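Long-range contacts in single-stranded DNA-binding protein (Enterobacter phage Enc34, PDB 5ODK), which probably binds single-stranded DNA through an OB fold, consistent with a part in replication of the phage genome: residues Y32-K37 and K48-L53; H78-L83 and S153-Y158; M89-D94 and K160-N165; G142-S147 and K173-F178. All blocks are in the same frame, centred on the assembly; numbering follows the deposited sequence.

Contact 1: residues Y32-K37 and K48-L53; sequences YPHLDK and KYSITL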
loop_
_atom_site.group_PDB
_atom_site.type_symbol
_atom_site.label_atom_id
_atom_site.label_comp_id
_atom_site.label_asym_id
_atom_site.label_seq_id
_atom_site.Cartn_x
_atom_site.Cartn_y
_atom_site.Cartn_z
ATOM N N TYR A 32 7.823 8.453 -0.458
ATOM C CA TYR A 32 7.484 9.037 0.838
ATOM C C TYR A 32 7.393 8.003 1.965
ATOM O O TYR A 32 6.458 8.011 2.757
ATOM C CB TYR A 32 6.192 9.858 0.753
ATOM C CG TYR A 32 6.208 10.919 -0.297
ATOM C CD1 TYR A 32 7.046 12.006 -0.189
ATOM C CD2 TYR A 32 5.357 10.848 -1.394
ATOM C CE1 TYR A 32 7.057 13.002 -1.151
ATOM C CE2 TYR A 32 5.367 11.831 -2.360
ATOM C CZ TYR A 32 6.228 12.901 -2.239
ATOM O OH TYR A 32 6.257 13.916 -3.175
ATOM N N PRO A 33 8.414 7.122 2.091
ATOM C CA PRO A 33 8.348 6.172 3.196
ATOM C C PRO A 33 8.507 6.831 4.566
ATOM O O PRO A 33 9.405 7.679 4.747
ATOM C CB PRO A 33 9.524 5.237 2.947
ATOM C CG PRO A 33 10.504 6.093 2.189
ATOM C CD PRO A 33 9.619 6.937 1.295
ATOM N N HIS A 34 7.631 6.438 5.481
ATOM C CA HIS A 34 7.712 6.770 6.914
ATOM C C HIS A 34 7.478 5.506 7.679
ATOM O O HIS A 34 6.417 5.240 8.203
ATOM C CB HIS A 34 6.746 7.868 7.287
ATOM C CG HIS A 34 7.079 9.175 6.666
ATOM N ND1 HIS A 34 8.149 9.944 7.083
ATOM C CD2 HIS A 34 6.540 9.817 5.617
ATOM C CE1 HIS A 34 8.226 11.034 6.341
ATOM N NE2 HIS A 34 7.249 10.988 5.447
ATOM N N LEU A 35 8.534 4.700 7.692
ATOM C CA LEU A 35 8.542 3.370 8.300
ATOM C C LEU A 35 9.395 3.300 9.558
ATOM O O LEU A 35 9.310 2.338 10.319
ATOM C CB LEU A 35 9.046 2.336 7.316
ATOM C CG LEU A 35 8.320 2.266 5.982
ATOM C CD1 LEU A 35 8.962 1.218 5.092
ATOM C CD2 LEU A 35 6.828 1.998 6.127
ATOM N N ASP A 36 10.236 4.311 9.721
ATOM C CA ASP A 36 11.215 4.354 10.787
ATOM C C ASP A 36 10.624 4.803 12.094
ATOM O O ASP A 36 10.930 4.222 13.167
ATOM C CB ASP A 36 12.421 5.215 10.354
ATOM C CG ASP A 36 12.095 6.616 9.905
ATOM O OD1 ASP A 36 10.939 6.912 9.467
ATOM O OD2 ASP A 36 13.030 7.458 9.915
ATOM N N LYS A 37 9.871 5.885 12.010
ATOM C CA LYS A 37 9.262 6.530 13.121
ATOM C C LYS A 37 7.960 7.108 12.573
ATOM O O LYS A 37 7.855 7.505 11.386
ATOM C CB LYS A 37 10.173 7.641 13.708
ATOM C CG LYS A 37 11.451 7.108 14.352
ATOM C CD LYS A 37 12.330 8.169 14.975
ATOM C CE LYS A 37 13.638 7.548 15.437
ATOM N NZ LYS A 37 14.482 8.597 16.044
ATOM N N LYS A 48 1.408 8.408 12.764
ATOM C CA LYS A 48 1.299 7.343 11.769
ATOM C C LYS A 48 2.583 7.014 10.982
ATOM O O LYS A 48 3.370 7.852 10.587
ATOM C CB LYS A 48 0.220 7.630 10.720
ATOM C CG LYS A 48 -1.162 7.955 11.269
ATOM C CD LYS A 48 -2.046 6.750 11.447
ATOM C CE LYS A 48 -3.468 7.204 11.757
ATOM N NZ LYS A 48 -4.328 6.097 12.257
ATOM N N TYR A 49 2.708 5.742 10.728
ATOM C CA TYR A 49 3.614 5.201 9.712
ATOM C C TYR A 49 2.894 5.264 8.353
ATOM O O TYR A 49 1.669 5.152 8.309
ATOM C CB TYR A 49 3.960 3.772 10.071
ATOM C CG TYR A 49 4.649 3.644 11.408
ATOM C CD1 TYR A 49 3.943 3.488 12.567
ATOM C CD2 TYR A 49 6.027 3.693 11.499
ATOM C CE1 TYR A 49 4.578 3.399 13.805
ATOM C CE2 TYR A 49 6.674 3.587 12.724
ATOM C CZ TYR A 49 5.945 3.443 13.875
ATOM O OH TYR A 49 6.600 3.312 15.072
ATOM N N SER A 50 3.634 5.424 7.276
ATOM C CA SER A 50 2.985 5.532 5.971
ATOM C C SER A 50 3.931 5.199 4.824
ATOM O O SER A 50 5.162 5.206 5.002
ATOM C CB SER A 50 2.385 6.926 5.801
ATOM O OG SER A 50 3.402 7.884 5.759
ATOM N N ILE A 51 3.365 4.983 3.653
ATOM C CA ILE A 51 4.114 4.860 2.437
ATOM C C ILE A 51 3.163 5.129 1.266
ATOM O O ILE A 51 1.935 4.930 1.409
ATOM C CB ILE A 51 4.752 3.436 2.319
ATOM C CG1 ILE A 51 5.930 3.400 1.356
ATOM C CG2 ILE A 51 3.677 2.410 1.958
ATOM C CD1 ILE A 51 6.786 2.145 1.552
ATOM N N THR A 52 3.734 5.560 0.146
ATOM C CA THR A 52 3.039 5.593 -1.118
ATOM C C THR A 52 3.665 4.501 -1.993
ATOM O O THR A 52 4.887 4.332 -2.031
ATOM C CB THR A 52 3.138 6.987 -1.754
ATOM O OG1 THR A 52 2.399 7.905 -0.945
ATOM C CG2 THR A 52 2.562 6.967 -3.177
ATOM N N LEU A 53 2.814 3.776 -2.705
ATOM C CA LEU A 53 3.236 2.690 -3.598
ATOM C C LEU A 53 2.838 3.061 -5.004
ATOM O O LEU A 53 1.669 3.397 -5.257
ATOM C CB LEU A 53 2.609 1.379 -3.179
ATOM C CG LEU A 53 2.826 0.977 -1.722
ATOM C CD1 LEU A 53 1.993 -0.238 -1.386
ATOM C CD2 LEU A 53 4.289 0.700 -1.376
HETATM O O HOH W 1 3.943 8.690 3.155
#
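H34 and S50 face each other as an antiparallel hydrogen-bonded pair, and both backbone bonds of that pair are made. H34 N donates to S50 O at 2.8 Å with an angle of 161° at the hydrogen, and S50 N returns a bond to H34 O at 2.9 Å. H34 O also receives a CA-H...O contact from Y49 CA at 3.2 Å, so one carbonyl serves two neighbouring residues of the partner strand. A third polar link runs through a water, which donates to Y32 O and is hydrogen-bonded to S50 OG at 2.8 Å; the same water sits at the edge of the H34 imidazole, in its plane.

Among the side chains, S50 OG sits between its backbone N and carbonyl carbon (chi1 66°), which places it at the edge of the H34 ring, 3.7 Å from H34 CD2, while Y39 stacks on that ring. Y49 meets the other segment with the CD2-CE2 side of its phenol, which lies against the backbone of 34-37; CE2 comes within 3.8 Å of K37 C. Apolar contact is found beside P33 and L35, whose CB and CD1 approach I51 CG1 and CD1 respectively, both at 4.3 Å. L35 and I51 also touch L166 of strand 159-173, while the side chains of H34 and S50 share one face of the pairing.

Pairing ceases beyond H34, as the chain leaves the strand at L35. This is an antiparallel pairing of strands 28-34 and 49-56, neighbours in the curled sheet of an OB fold.

Contact 2: residues H78-L83 and S153-Y158; sequences HKTGAL and SQENKY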
loop_
_atom_site.group_PDB
_atom_site.type_symbol
_atom_site.label_atom_id
_atom_site.label_comp_id
_atom_site.label_asym_id
_atom_site.label_seq_id
_atom_site.Cartn_x
_atom_site.Cartn_y
_atom_site.Cartn_z
ATOM N N HIS A 78 -19.162 -1.568 6.066
ATOM C CA HIS A 78 -18.928 -0.481 6.988
ATOM C C HIS A 78 -19.847 -0.527 8.212
ATOM O O HIS A 78 -21.002 -0.935 8.137
ATOM C CB HIS A 78 -19.035 0.835 6.249
ATOM C CG HIS A 78 -18.858 2.032 7.109
ATOM N ND1 HIS A 78 -17.660 2.343 7.725
ATOM C CD2 HIS A 78 -19.732 3.006 7.457
ATOM C CE1 HIS A 78 -17.815 3.468 8.403
ATOM N NE2 HIS A 78 -19.066 3.889 8.267
ATOM N N LYS A 79 -19.337 -0.080 9.361
ATOM C CA LYS A 79 -20.060 -0.276 10.608
ATOM C C LYS A 79 -21.370 0.470 10.781
ATOM O O LYS A 79 -22.164 0.095 11.655
ATOM C CB LYS A 79 -19.139 -0.055 11.801
ATOM C CG LYS A 79 -18.631 1.358 11.926
ATOM C CD LYS A 79 -17.715 1.457 13.139
ATOM C CE LYS A 79 -16.948 2.746 13.162
ATOM N NZ LYS A 79 -16.224 2.878 14.442
ATOM N N THR A 80 -21.606 1.523 9.993
ATOM C CA THR A 80 -22.928 2.180 10.028
ATOM C C THR A 80 -23.852 1.746 8.895
ATOM O O THR A 80 -24.917 2.355 8.692
ATOM C CB THR A 80 -22.813 3.695 10.032
ATOM O OG1 THR A 80 -22.323 4.113 8.767
ATOM C CG2 THR A 80 -21.900 4.182 11.159
ATOM N N GLY A 81 -23.499 0.648 8.226
ATOM C CA GLY A 81 -24.170 0.161 7.019
ATOM C C GLY A 81 -23.385 0.560 5.803
ATOM O O GLY A 81 -22.355 1.269 5.888
ATOM N N ALA A 82 -23.818 0.090 4.653
ATOM C CA ALA A 82 -23.088 0.338 3.420
ATOM C C ALA A 82 -22.742 1.818 3.266
ATOM O O ALA A 82 -23.589 2.712 3.472
ATOM C CB ALA A 82 -23.880 -0.158 2.222
ATOM N N LEU A 83 -21.469 2.064 2.952
ATOM C CA LEU A 83 -20.923 3.404 2.870
ATOM C C LEU A 83 -20.707 3.768 1.398
ATOM O O LEU A 83 -20.145 2.979 0.637
ATOM C CB LEU A 83 -19.581 3.454 3.574
ATOM C CG LEU A 83 -18.925 4.820 3.771
ATOM C CD1 LEU A 83 -19.758 5.681 4.710
ATOM C CD2 LEU A 83 -17.543 4.648 4.315
ATOM N N SER A 153 -12.783 1.228 6.232
ATOM C CA SER A 153 -13.705 2.296 5.921
ATOM C C SER A 153 -13.743 3.325 7.040
ATOM O O SER A 153 -13.670 2.991 8.227
ATOM C CB SER A 153 -15.099 1.733 5.637
ATOM O OG SER A 153 -15.539 0.934 6.706
ATOM N N GLN A 154 -13.894 4.580 6.641
ATOM C CA GLN A 154 -13.938 5.689 7.575
ATOM C C GLN A 154 -15.069 6.644 7.253
ATOM O O GLN A 154 -15.257 6.997 6.106
ATOM C CB GLN A 154 -12.591 6.388 7.588
ATOM C CG GLN A 154 -12.432 7.441 8.678
ATOM C CD GLN A 154 -11.034 7.999 8.668
ATOM O OE1 GLN A 154 -10.513 8.339 7.593
ATOM N NE2 GLN A 154 -10.427 8.118 9.849
ATOM N N GLU A 155 -15.784 7.054 8.284
ATOM C CA GLU A 155 -16.857 8.012 8.145
ATOM C C GLU A 155 -16.826 8.922 9.363
ATOM O O GLU A 155 -17.072 8.479 10.493
ATOM C CB GLU A 155 -18.180 7.265 8.072
ATOM C CG GLU A 155 -19.424 8.133 7.962
ATOM C CD GLU A 155 -20.713 7.352 8.058
ATOM O OE1 GLU A 155 -20.704 6.218 8.591
ATOM O OE2 GLU A 155 -21.745 7.881 7.615
ATOM N N ASN A 156 -16.454 10.176 9.139
ATOM C CA ASN A 156 -16.398 11.167 10.205
ATOM C C ASN A 156 -16.624 12.550 9.626
ATOM O O ASN A 156 -16.924 12.688 8.444
ATOM C CB ASN A 156 -15.094 11.032 11.015
ATOM C CG ASN A 156 -13.834 11.300 10.194
ATOM O OD1 ASN A 156 -13.848 12.053 9.226
ATOM N ND2 ASN A 156 -12.738 10.633 10.563
ATOM N N LYS A 157 -16.471 13.574 10.450
ATOM C CA LYS A 157 -16.745 14.926 9.988
ATOM C C LYS A 157 -15.820 15.392 8.846
ATOM O O LYS A 157 -16.136 16.341 8.153
ATOM C CB LYS A 157 -16.696 15.907 11.161
ATOM C CG LYS A 157 -15.339 16.117 11.790
ATOM C CD LYS A 157 -15.490 16.966 13.041
ATOM C CE LYS A 157 -14.148 17.355 13.607
ATOM N NZ LYS A 157 -14.299 18.008 14.937
ATOM N N TYR A 158 -14.679 14.733 8.665
ATOM C CA TYR A 158 -13.774 15.090 7.591
ATOM C C TYR A 158 -14.082 14.398 6.282
ATOM O O TYR A 158 -13.440 14.689 5.289
ATOM C CB TYR A 158 -12.324 14.809 7.993
ATOM C CG TYR A 158 -11.917 15.519 9.247
ATOM C CD1 TYR A 158 -11.508 16.833 9.208
ATOM C CD2 TYR A 158 -11.954 14.878 10.478
ATOM C CE1 TYR A 158 -11.142 17.501 10.372
ATOM C CE2 TYR A 158 -11.604 15.534 11.640
ATOM C CZ TYR A 158 -11.201 16.842 11.584
ATOM O OH TYR A 158 -10.840 17.487 12.742
#
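E155 and H78 meet where the turn after helix 61-76 comes up against strand 144-156, and with S153 they have the most surface buried here. E155 OE1 is gripped by two donors. T80 OG1 donates to E155 OE1 at 2.7 Å on the syn lone pair, the side of the other carboxylate oxygen, whereas H78 NE2 reaches E155 OE1 at 2.9 Å from the anti side, 32° out of the carboxylate plane. Relative to the imidazole, that oxygen is close to the ring plane, and the ring and carboxylate planes are turned 57° apart. With CG anti to the backbone N (chi1 178°) and an extended chain beyond it, E155 carries its carboxylate out to the turn.

The turn itself is a type I beta turn from H78 to G81, closed by G81 N to H78 O, and it places the H78 and T80 side chains on the strand side together. It belongs to the loop between helix 61-76 and strand 92-94, and here packs on the C-terminal end of the long strand 144-156 of the OB-fold sheet.

At the other ring nitrogen, H78 ND1 and S153 OG share a hydrogen bond of 2.7 Å whose donor is not fixed. Both ring nitrogens are thus engaged, which fixes the rotation of the imidazole; the nearby carboxylate would be expected to stabilise a proton on NE2. L83 CD2 lies over the centre of one ring face, 4.0 Å above the plane, and K79 CG covers the opposite face nearer the rim. L83 CD2 also touches S153 CB at 4.0 Å, and L83 CD1 packs on E155 CD at 3.9 Å.

Contact 3: residues M89-D94 and K160-N165; sequences MLFIKD and KRINAN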
loop_
_atom_site.group_PDB
_atom_site.type_symbol
_atom_site.label_atom_id
_atom_site.label_comp_id
_atom_site.label_asym_id
_atom_site.label_seq_id
_atom_site.Cartn_x
_atom_site.Cartn_y
_atom_site.Cartn_z
ATOM N N MET A 89 -11.782 9.819 -2.695
ATOM C CA MET A 89 -11.635 9.498 -1.294
ATOM C C MET A 89 -11.227 8.042 -1.082
ATOM O O MET A 89 -11.331 7.525 0.023
ATOM C CB MET A 89 -12.950 9.853 -0.580
ATOM C CG MET A 89 -13.266 11.343 -0.663
ATOM S SD MET A 89 -12.085 12.320 0.289
ATOM C CE MET A 89 -12.955 12.431 1.852
ATOM N N LEU A 90 -10.677 7.432 -2.126
ATOM C CA LEU A 90 -10.103 6.087 -2.033
ATOM C C LEU A 90 -8.580 6.152 -1.878
ATOM O O LEU A 90 -7.934 7.088 -2.332
ATOM C CB LEU A 90 -10.437 5.267 -3.302
ATOM C CG LEU A 90 -11.895 5.107 -3.653
ATOM C CD1 LEU A 90 -12.029 4.357 -4.980
ATOM C CD2 LEU A 90 -12.669 4.453 -2.531
ATOM N N PHE A 91 -8.032 5.074 -1.329
ATOM C CA PHE A 91 -6.574 4.992 -1.134
ATOM C C PHE A 91 -5.797 4.759 -2.425
ATOM O O PHE A 91 -4.566 4.778 -2.391
ATOM C CB PHE A 91 -6.215 3.893 -0.116
ATOM C CG PHE A 91 -6.543 2.478 -0.541
ATOM C CD1 PHE A 91 -5.693 1.777 -1.356
ATOM C CD2 PHE A 91 -7.694 1.841 -0.083
ATOM C CE1 PHE A 91 -5.966 0.475 -1.726
ATOM C CE2 PHE A 91 -7.971 0.538 -0.438
ATOM C CZ PHE A 91 -7.084 -0.158 -1.243
ATOM N N ILE A 92 -6.495 4.453 -3.529
ATOM C CA ILE A 92 -5.839 4.176 -4.812
ATOM C C ILE A 92 -6.316 5.228 -5.803
ATOM O O ILE A 92 -7.509 5.484 -5.905
ATOM C CB ILE A 92 -6.075 2.750 -5.299
ATOM C CG1 ILE A 92 -5.314 2.470 -6.608
ATOM C CG2 ILE A 92 -7.560 2.405 -5.426
ATOM C CD1 ILE A 92 -5.219 0.995 -6.979
ATOM N N LYS A 93 -5.376 5.830 -6.516
ATOM C CA LYS A 93 -5.630 6.894 -7.458
ATOM C C LYS A 93 -4.887 6.646 -8.767
ATOM O O LYS A 93 -3.980 5.805 -8.844
ATOM C CB LYS A 93 -5.235 8.267 -6.842
ATOM C CG LYS A 93 -6.167 8.669 -5.703
ATOM C CD LYS A 93 -5.925 10.012 -5.015
ATOM C CE LYS A 93 -7.112 10.338 -4.106
ATOM N NZ LYS A 93 -6.887 11.613 -3.407
ATOM N N ASP A 94 -5.310 7.336 -9.820
ATOM C CA ASP A 94 -4.760 7.156 -11.157
ATOM C C ASP A 94 -3.598 8.137 -11.379
ATOM O O ASP A 94 -3.803 9.352 -11.453
ATOM C CB ASP A 94 -5.885 7.382 -12.169
ATOM C CG ASP A 94 -5.463 7.125 -13.596
ATOM O OD1 ASP A 94 -4.265 7.114 -13.916
ATOM O OD2 ASP A 94 -6.373 7.011 -14.421
ATOM N N LYS A 160 -15.978 10.710 4.076
ATOM C CA LYS A 160 -16.184 9.294 3.918
ATOM C C LYS A 160 -15.098 8.750 2.998
ATOM O O LYS A 160 -14.927 9.246 1.891
ATOM C CB LYS A 160 -17.539 9.022 3.290
ATOM C CG LYS A 160 -18.723 9.435 4.146
ATOM C CD LYS A 160 -20.070 9.253 3.416
ATOM C CE LYS A 160 -21.305 9.645 4.209
ATOM N NZ LYS A 160 -22.501 9.610 3.307
ATOM N N ARG A 161 -14.334 7.766 3.484
ATOM C CA ARG A 161 -13.130 7.307 2.784
ATOM C C ARG A 161 -13.032 5.799 2.838
ATOM O O ARG A 161 -13.535 5.156 3.791
ATOM C CB ARG A 161 -11.838 7.899 3.403
ATOM C CG ARG A 161 -11.680 9.420 3.315
ATOM C CD ARG A 161 -10.361 9.890 3.960
ATOM N NE ARG A 161 -9.965 11.288 3.638
ATOM C CZ ARG A 161 -10.363 12.397 4.280
ATOM N NH1 ARG A 161 -11.180 12.356 5.326
ATOM N NH2 ARG A 161 -9.934 13.586 3.866
ATOM N N ILE A 162 -12.328 5.231 1.854
ATOM C CA ILE A 162 -11.790 3.883 2.006
ATOM C C ILE A 162 -10.268 4.058 2.039
ATOM O O ILE A 162 -9.656 4.520 1.084
ATOM C CB ILE A 162 -12.185 2.898 0.892
ATOM C CG1 ILE A 162 -13.734 2.816 0.740
ATOM C CG2 ILE A 162 -11.595 1.526 1.163
ATOM C CD1 ILE A 162 -14.472 2.305 1.960
ATOM N N ASN A 163 -9.694 3.691 3.174
ATOM C CA ASN A 163 -8.277 3.821 3.459
ATOM C C ASN A 163 -7.632 2.454 3.374
ATOM O O ASN A 163 -8.309 1.422 3.290
ATOM C CB ASN A 163 -8.110 4.385 4.872
ATOM C CG ASN A 163 -8.661 5.753 5.035
ATOM O OD1 ASN A 163 -8.557 6.577 4.137
ATOM N ND2 ASN A 163 -9.341 5.972 6.165
ATOM N N ALA A 164 -6.294 2.422 3.452
ATOM C CA ALA A 164 -5.545 1.168 3.468
ATOM C C ALA A 164 -4.600 1.137 4.687
ATOM O O ALA A 164 -3.782 2.055 4.864
ATOM C CB ALA A 164 -4.741 0.989 2.203
ATOM N N ASN A 165 -4.739 0.108 5.492
ATOM C CA ASN A 165 -3.760 -0.189 6.536
ATOM C C ASN A 165 -2.496 -0.714 5.882
ATOM O O ASN A 165 -2.537 -1.547 4.993
ATOM C CB ASN A 165 -4.280 -1.249 7.507
ATOM C CG ASN A 165 -5.224 -0.698 8.541
ATOM O OD1 ASN A 165 -4.945 0.360 9.094
ATOM N ND2 ASN A 165 -6.334 -1.404 8.786
HETATM O O HOH W 2 -8.594 7.460 1.267
#
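M89 sets its terminal methyl over one face of the guanidinium of R161: CE stands 3.5 Å above that plane, over its centre, and CE is 3.6 Å from R161 CZ. The two chains cross obliquely. R161 runs extended from CG to NE, whereas M89 is bent at chi2 and again at chi3 (-93°), and the second bend turns CE back over the arginine. R161 NH1 has a weak hydrogen bond to Y158 O.

L90 and I162 lie side by side and point the same way, with L90 CD2 3.8 Å from I162 CB. Beneath them I162 N donates to M89 O at 3.1 Å. A water lies 3.0 Å from both M89 O and N163 OD1 and can bond to either, though more acceptors surround it than it has protons; N163 ND2 is hydrogen-bonded to Q154 OE1. The single bridge joins the chain just ahead of strand 92-94 to strand 159-173 in the curled sheet of the OB fold; strand 108-115 borders both, bonding F91 through S112 and A164 through R114.

F91 presents a ring face to A164, whose CB makes a CH-pi contact 3.7 Å from the ring centroid and 16° off the normal, displaced toward the CG side of the ring. Beyond the rim of the same ring, I162 CG2 meets F91 CE2 at 4.1 Å, while I71 of helix 61-76 packs against L90 and F91.

Contact 4: residues G142-S147 and K173-F178; sequences GCWVSS and KDDEPF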
loop_
_atom_site.group_PDB
_atom_site.type_symbol
_atom_site.label_atom_id
_atom_site.label_comp_id
_atom_site.label_asym_id
_atom_site.label_seq_id
_atom_site.Cartn_x
_atom_site.Cartn_y
_atom_site.Cartn_z
ATOM N N GLY A 142 11.909 5.656 -4.033
ATOM C CA GLY A 142 12.517 5.296 -5.295
ATOM C C GLY A 142 12.910 3.836 -5.404
ATOM O O GLY A 142 13.093 3.341 -6.504
ATOM N N CYS A 143 13.103 3.153 -4.276
ATOM C CA CYS A 143 13.344 1.727 -4.314
ATOM C C CYS A 143 12.067 0.947 -4.618
ATOM O O CYS A 143 10.966 1.505 -4.539
ATOM C CB CYS A 143 14.077 1.205 -3.070
ATOM S SG CYS A 143 13.007 0.934 -1.654
ATOM N N TRP A 144 12.226 -0.334 -4.934
ATOM C CA TRP A 144 11.085 -1.221 -5.188
ATOM C C TRP A 144 10.869 -2.122 -3.999
ATOM O O TRP A 144 11.823 -2.609 -3.365
ATOM C CB TRP A 144 11.334 -2.052 -6.434
ATOM C CG TRP A 144 11.423 -1.197 -7.662
ATOM C CD1 TRP A 144 12.473 -0.436 -8.068
ATOM C CD2 TRP A 144 10.395 -0.997 -8.659
ATOM N NE1 TRP A 144 12.171 0.238 -9.218
ATOM C CE2 TRP A 144 10.887 -0.070 -9.589
ATOM C CE3 TRP A 144 9.096 -1.486 -8.813
ATOM C CZ2 TRP A 144 10.138 0.359 -10.698
ATOM C CZ3 TRP A 144 8.333 -1.052 -9.894
ATOM C CH2 TRP A 144 8.863 -0.138 -10.825
ATOM N N VAL A 145 9.605 -2.374 -3.706
ATOM C CA VAL A 145 9.132 -3.133 -2.557
ATOM C C VAL A 145 7.982 -4.037 -2.940
ATOM O O VAL A 145 7.407 -3.912 -4.029
ATOM C CB VAL A 145 8.670 -2.187 -1.406
ATOM C CG1 VAL A 145 9.817 -1.270 -0.993
ATOM C CG2 VAL A 145 7.438 -1.380 -1.782
ATOM N N SER A 146 7.609 -4.906 -2.022
ATOM C CA SER A 146 6.319 -5.562 -2.008
ATOM C C SER A 146 5.680 -5.259 -0.684
ATOM O O SER A 146 6.366 -5.120 0.323
ATOM C CB SER A 146 6.446 -7.063 -2.233
ATOM O OG SER A 146 7.010 -7.287 -3.491
ATOM N N SER A 147 4.375 -5.110 -0.637
ATOM C CA SER A 147 3.721 -4.647 0.584
ATOM C C SER A 147 2.402 -5.341 0.795
ATOM O O SER A 147 1.662 -5.581 -0.188
ATOM C CB SER A 147 3.531 -3.134 0.505
ATOM O OG SER A 147 2.855 -2.578 1.613
ATOM N N LYS A 173 14.180 -4.314 -4.624
ATOM C CA LYS A 173 15.245 -3.902 -5.543
ATOM C C LYS A 173 15.633 -2.465 -5.300
ATOM O O LYS A 173 14.788 -1.654 -4.956
ATOM C CB LYS A 173 14.750 -4.014 -6.989
ATOM C CG LYS A 173 15.821 -4.085 -8.062
ATOM C CD LYS A 173 15.217 -4.316 -9.448
ATOM C CE LYS A 173 14.100 -3.323 -9.763
ATOM N NZ LYS A 173 13.890 -3.049 -11.206
ATOM N N ASP A 174 16.921 -2.158 -5.466
ATOM C CA ASP A 174 17.366 -0.784 -5.464
ATOM C C ASP A 174 17.071 -0.124 -6.810
ATOM O O ASP A 174 17.019 -0.787 -7.851
ATOM C CB ASP A 174 18.859 -0.721 -5.154
ATOM C CG ASP A 174 19.146 -1.027 -3.683
ATOM O OD1 ASP A 174 18.633 -0.264 -2.827
ATOM O OD2 ASP A 174 19.839 -2.035 -3.417
ATOM N N ASP A 175 16.885 1.189 -6.769
ATOM C CA ASP A 175 16.723 1.999 -7.987
ATOM C C ASP A 175 17.066 3.445 -7.627
ATOM O O ASP A 175 17.437 3.739 -6.490
ATOM C CB ASP A 175 15.284 1.825 -8.540
ATOM C CG ASP A 175 15.107 2.221 -10.001
ATOM O OD1 ASP A 175 16.030 2.780 -10.618
ATOM O OD2 ASP A 175 13.966 1.970 -10.478
ATOM N N GLU A 176 17.009 4.338 -8.597
ATOM C CA GLU A 176 17.345 5.737 -8.379
ATOM C C GLU A 176 16.454 6.353 -7.298
ATOM O O GLU A 176 15.234 6.228 -7.384
ATOM C CB GLU A 176 17.231 6.534 -9.691
ATOM C CG GLU A 176 17.644 8.005 -9.600
ATOM C CD GLU A 176 19.130 8.232 -9.399
ATOM O OE1 GLU A 176 19.942 7.342 -9.746
ATOM O OE2 GLU A 176 19.486 9.327 -8.896
ATOM N N PRO A 177 17.054 6.986 -6.273
ATOM C CA PRO A 177 16.212 7.654 -5.271
ATOM C C PRO A 177 15.430 8.832 -5.827
ATOM O O PRO A 177 15.936 9.590 -6.644
ATOM C CB PRO A 177 17.216 8.138 -4.205
ATOM C CG PRO A 177 18.424 7.328 -4.441
ATOM C CD PRO A 177 18.479 7.058 -5.912
ATOM N N PHE A 178 14.200 8.987 -5.356
ATOM C CA PHE A 178 13.437 10.181 -5.700
ATOM C C PHE A 178 13.979 11.414 -4.951
ATOM O O PHE A 178 13.773 12.522 -5.414
ATOM C CB PHE A 178 11.941 9.974 -5.415
ATOM C CG PHE A 178 11.264 8.917 -6.269
ATOM C CD1 PHE A 178 11.501 8.801 -7.631
ATOM C CD2 PHE A 178 10.279 8.101 -5.701
ATOM C CE1 PHE A 178 10.834 7.849 -8.388
ATOM C CE2 PHE A 178 9.588 7.186 -6.456
ATOM C CZ PHE A 178 9.893 7.028 -7.802
#
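W144 and K173 form an antiparallel hydrogen-bonded pair where strand 144-156 begins and strand 159-173 ends, in the sheet of the OB fold. W144 N donates to K173 O at 2.9 Å, nearly straight at 170°; the return bond from K173 N to W144 O is longer, 3.2 Å, and its donor stands above the carbonyl plane. Their side chains point the same way. The lysine chain, bent at chi3 (51°), brings CE over one face of the indole, 3.7 Å from W144 CD1, and NZ makes a cation-pi contact 4.4 Å from the centroid of the five-membered ring.

The indole edge is held by D175. W144 NE1 donates to D175 OD2 at 2.8 Å, in the ring plane and on the anti lone pair, and the carboxylate is nearly coplanar with the ring. K173 on a face and D175 at the edge together restrict the indole's rotation.

Further out, E176 N donates to D175 OD1 from above the carboxylate plane, and D175 N is bonded to Y140 OH. R29 of strand 28-34 bonds G142 O and E176 O, linking both segments to that neighbouring strand. G142 packs against F178 in a CH-pi contact: its CA lies over one face of the ring, 3.8 Å from the centroid and 18° off the normal.

Overall arrangement
Along the chain, contact 1 closes before the others open, whereas the segments of contacts 2, 3 and 4 alternate. Strand 144-156 runs through contacts 2 and 4, whose centres lie 34 Å apart on opposite sides of the chain's centre; strand 159-173, paired with it, carries contact 3 and leads into the tail of contact 4. Contacts 2 and 3 touch, 13 Å between centres, through backbone and side-chain bonds from Q154 to R161 and N163. Contacts 1 and 4, also 13 Å apart, meet where L53 packs on V145 and S147. All four reach one curled sheet, and its long hairpin 144-173 runs from contact 2, beside the loop after helix 61-76, to contact 4 at the C-terminal tail.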